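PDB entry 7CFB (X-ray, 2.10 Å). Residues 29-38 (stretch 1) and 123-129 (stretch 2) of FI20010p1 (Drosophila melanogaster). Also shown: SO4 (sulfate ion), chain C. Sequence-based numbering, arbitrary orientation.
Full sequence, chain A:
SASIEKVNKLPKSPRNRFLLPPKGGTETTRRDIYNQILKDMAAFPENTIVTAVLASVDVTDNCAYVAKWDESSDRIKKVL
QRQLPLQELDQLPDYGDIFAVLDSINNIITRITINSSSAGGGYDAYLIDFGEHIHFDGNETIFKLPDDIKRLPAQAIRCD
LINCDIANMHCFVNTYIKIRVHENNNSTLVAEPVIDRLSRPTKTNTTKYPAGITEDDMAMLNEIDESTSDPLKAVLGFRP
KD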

# COMPACT_ATOMS: atom_id res chain seq x y z
N THR A 29 5.28 14.48 -5.69
CA THR A 29 3.87 14.27 -6.06
C THR A 29 3.50 12.78 -5.92
O THR A 29 4.38 11.99 -5.71
CB THR A 29 3.61 14.67 -7.52
OG1 THR A 29 4.39 13.86 -8.38
CG2 THR A 29 3.88 16.13 -7.79
N ARG A 30 2.23 12.48 -6.05
CA ARG A 30 1.74 11.09 -5.94
C ARG A 30 2.38 10.24 -7.03
O ARG A 30 2.79 9.15 -6.72
CB ARG A 30 0.23 11.12 -5.90
CG ARG A 30 -0.31 11.85 -4.69
CD ARG A 30 -1.79 11.72 -4.55
NE ARG A 30 -2.26 12.17 -3.27
CZ ARG A 30 -3.52 12.15 -2.92
NH1 ARG A 30 -4.43 11.75 -3.78
NH2 ARG A 30 -3.89 12.56 -1.74
N ARG A 31 2.49 10.74 -8.25
CA ARG A 31 3.13 9.98 -9.34
C ARG A 31 4.62 9.78 -9.04
O ARG A 31 5.07 8.69 -9.19
CB ARG A 31 2.93 10.66 -10.70
CG ARG A 31 1.52 10.59 -11.25
CD ARG A 31 0.77 9.27 -11.17
NE ARG A 31 1.49 8.13 -11.72
CZ ARG A 31 1.75 6.98 -11.09
NH1 ARG A 31 2.44 6.06 -11.72
NH2 ARG A 31 1.32 6.75 -9.86
N ASP A 32 5.30 10.82 -8.57
CA ASP A 32 6.74 10.73 -8.30
C ASP A 32 7.05 9.74 -7.18
O ASP A 32 7.89 8.94 -7.40
CB ASP A 32 7.36 12.09 -8.00
CG ASP A 32 7.46 13.02 -9.20
OD1 ASP A 32 7.29 12.54 -10.30
OD2 ASP A 32 7.68 14.20 -9.00
N ILE A 33 6.29 9.75 -6.08
CA ILE A 33 6.59 8.86 -4.91
C ILE A 33 6.48 7.40 -5.35
O ILE A 33 7.33 6.65 -4.99
CB ILE A 33 5.77 9.20 -3.65
CG1 ILE A 33 6.22 8.40 -2.43
CG2 ILE A 33 4.29 9.03 -3.88
CD1 ILE A 33 7.65 8.56 -2.09
N TYR A 34 5.51 7.08 -6.18
CA TYR A 34 5.36 5.72 -6.73
C TYR A 34 6.61 5.34 -7.52
O TYR A 34 7.03 4.24 -7.38
CB TYR A 34 4.18 5.68 -7.69
CG TYR A 34 4.06 4.35 -8.37
CD1 TYR A 34 3.53 3.28 -7.69
CD2 TYR A 34 4.53 4.14 -9.64
CE1 TYR A 34 3.43 2.04 -8.26
CE2 TYR A 34 4.42 2.92 -10.24
CZ TYR A 34 3.86 1.86 -9.56
OH TYR A 34 3.76 0.64 -10.13
N ASN A 35 7.14 6.26 -8.31
CA ASN A 35 8.39 6.05 -9.09
C ASN A 35 9.61 5.89 -8.20
O ASN A 35 10.49 5.23 -8.61
CB ASN A 35 8.55 7.07 -10.21
CG ASN A 35 7.51 6.90 -11.28
OD1 ASN A 35 7.12 5.80 -11.60
ND2 ASN A 35 7.03 7.98 -11.84
N GLN A 36 9.68 6.58 -7.06
CA GLN A 36 10.90 6.51 -6.23
C GLN A 36 11.00 5.25 -5.38
O GLN A 36 12.09 4.94 -5.02
CB GLN A 36 11.04 7.62 -5.18
CG GLN A 36 10.53 8.97 -5.58
CD GLN A 36 11.38 9.68 -6.59
OE1 GLN A 36 11.53 9.24 -7.72
NE2 GLN A 36 11.88 10.83 -6.21
N ILE A 37 9.88 4.61 -5.03
CA ILE A 37 9.94 3.41 -4.12
C ILE A 37 10.37 2.16 -4.90
O ILE A 37 10.08 2.09 -6.11
CB ILE A 37 8.58 3.20 -3.42
CG1 ILE A 37 7.46 2.92 -4.42
CG2 ILE A 37 8.25 4.38 -2.52
CD1 ILE A 37 6.07 3.06 -3.84
N LEU A 38 11.05 1.22 -4.22
CA LEU A 38 11.46 -0.02 -4.89
C LEU A 38 10.24 -0.87 -5.27
O LEU A 38 9.37 -1.00 -4.48
CB LEU A 38 12.45 -0.77 -4.00
CG LEU A 38 12.87 -2.14 -4.50
CD1 LEU A 38 13.80 -2.03 -5.68
CD2 LEU A 38 13.48 -2.94 -3.38
N TYR A 123 -0.04 15.98 6.18
CA TYR A 123 0.85 15.53 5.12
C TYR A 123 0.08 14.67 4.14
O TYR A 123 -0.99 14.13 4.45
CB TYR A 123 2.04 14.74 5.68
CG TYR A 123 2.74 15.40 6.84
CD1 TYR A 123 2.29 15.21 8.15
CD2 TYR A 123 3.83 16.23 6.64
CE1 TYR A 123 2.92 15.83 9.21
CE2 TYR A 123 4.47 16.85 7.70
CZ TYR A 123 4.00 16.64 8.99
OH TYR A 123 4.63 17.25 10.05
N ASP A 124 0.64 14.54 2.94
CA ASP A 124 0.20 13.55 1.96
C ASP A 124 1.07 12.31 2.11
O ASP A 124 2.30 12.42 2.13
CB ASP A 124 0.29 14.11 0.54
CG ASP A 124 -0.49 13.28 -0.46
OD1 ASP A 124 -1.49 12.64 -0.07
OD2 ASP A 124 -0.09 13.26 -1.65
N ALA A 125 0.43 11.17 2.24
CA ALA A 125 1.15 9.92 2.50
C ALA A 125 0.72 8.82 1.54
O ALA A 125 -0.39 8.87 1.07
CB ALA A 125 0.92 9.51 3.92
N TYR A 126 1.60 7.87 1.30
CA TYR A 126 1.31 6.75 0.39
C TYR A 126 1.46 5.41 1.12
O TYR A 126 2.46 5.15 1.70
CB TYR A 126 2.22 6.85 -0.82
CG TYR A 126 2.05 5.79 -1.86
CD1 TYR A 126 0.80 5.52 -2.39
CD2 TYR A 126 3.11 5.05 -2.32
CE1 TYR A 126 0.62 4.56 -3.36
CE2 TYR A 126 2.94 4.07 -3.28
CZ TYR A 126 1.69 3.83 -3.80
OH TYR A 126 1.48 2.89 -4.74
N LEU A 127 0.45 4.58 1.01
CA LEU A 127 0.48 3.22 1.58
C LEU A 127 1.06 2.34 0.48
O LEU A 127 0.33 1.90 -0.36
CB LEU A 127 -0.93 2.84 2.00
CG LEU A 127 -1.61 3.78 2.99
CD1 LEU A 127 -2.79 3.13 3.62
CD2 LEU A 127 -0.65 4.21 4.06
N ILE A 128 2.35 2.09 0.57
CA ILE A 128 3.15 1.43 -0.50
C ILE A 128 2.63 0.03 -0.81
O ILE A 128 2.77 -0.38 -1.93
CB ILE A 128 4.67 1.50 -0.22
CG1 ILE A 128 5.11 0.58 0.91
CG2 ILE A 128 5.11 2.93 -0.01
CD1 ILE A 128 6.58 0.54 1.12
N ASP A 129 2.16 -0.71 0.17
CA ASP A 129 1.67 -2.09 -0.05
C ASP A 129 0.23 -2.13 -0.56
O ASP A 129 -0.11 -3.14 -1.11
CB ASP A 129 1.97 -2.97 1.15
CG ASP A 129 3.45 -3.01 1.48
OD1 ASP A 129 4.22 -2.98 0.57
OD2 ASP A 129 3.77 -3.01 2.62
S SO4 C . 1.34 14.28 -10.49
O1 SO4 C . 0.85 13.74 -11.75
O2 SO4 C . 1.02 13.35 -9.40
O3 SO4 C . 0.70 15.56 -10.24
O4 SO4 C . 2.79 14.46 -10.56

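One tyrosine, Tyr126, takes the largest share of this contact. Tyr126 meets Ile33, Tyr34 and Ile37 of the helical stretch and gives up 81 Å² to it, the largest share of any residue here. The whole interface buries only 306 Å², counted over both sides.

The helix, residues 30-36, crosses the strand, residues 123-127, at 42°, with the axes 9.6 Å apart at their closest. The two run in broadly the same direction. Arg30 therefore lies near Tyr126, and Tyr34, one helical turn later, lies near Ile128. Along the strand, side chains alternate. Asp124 and Tyr126 point toward the helix, while Ala125 points away and is covered by none of it.

Tyr126 has chi1 in the t well, and its ring comes against Tyr34, in the helix, and Ile37, just after it. Ile37 CD1 packs at the ring edge, 3.3 Å from Tyr126 CE2, a tight approach for two carbons. Ile33 CG2 lies 4.3 Å from Tyr126 CB, at the base of the side chain. At the far end, Tyr126 OH sits 3.6 Å from Tyr34 CD1, near the plane of the Tyr34 ring and at its edge. The two rings are thus in contact without stacking face to face. Ile37 CD1 also touches Ile128 CG2 at 4.0 Å. All five of these residues are buried. Branched isoleucines and broad aromatic rings suit such a place, because they fill space with apolar surface. Tyr34 OH is hydrogen-bonded elsewhere in the structure.

The polar part of the contact is a salt bridge at the more exposed end. Arg30 leaves its backbone sideways, but its extended side chain brings the guanidinium to Asp124. Arg30 NE donates to Asp124 OD2 at 2.9 Å, and Arg30 NH2 donates to Asp124 OD1, also at 2.9 Å. The N-H...O angles are 169° and 150°. Two bonds to two oxygens make the pairing two-pronged. Asp124 OD2 lies near the guanidinium plane, at its edge. Arginine suits this place because it offers two donors on one side, matching the two carboxylate oxygens.

The start of the helix is held locally. Thr29 is the N-cap: Thr29 OG1 accepts from Asp32 N at 3.2 Å. The same Thr29 OG1 donates to sulfate O4 at 2.8 Å, and Arg31 N donates to sulfate O2 at 3.2 Å. The ion, probably from the crystallisation liquor, binds at this end, where free backbone NH groups favour an anion.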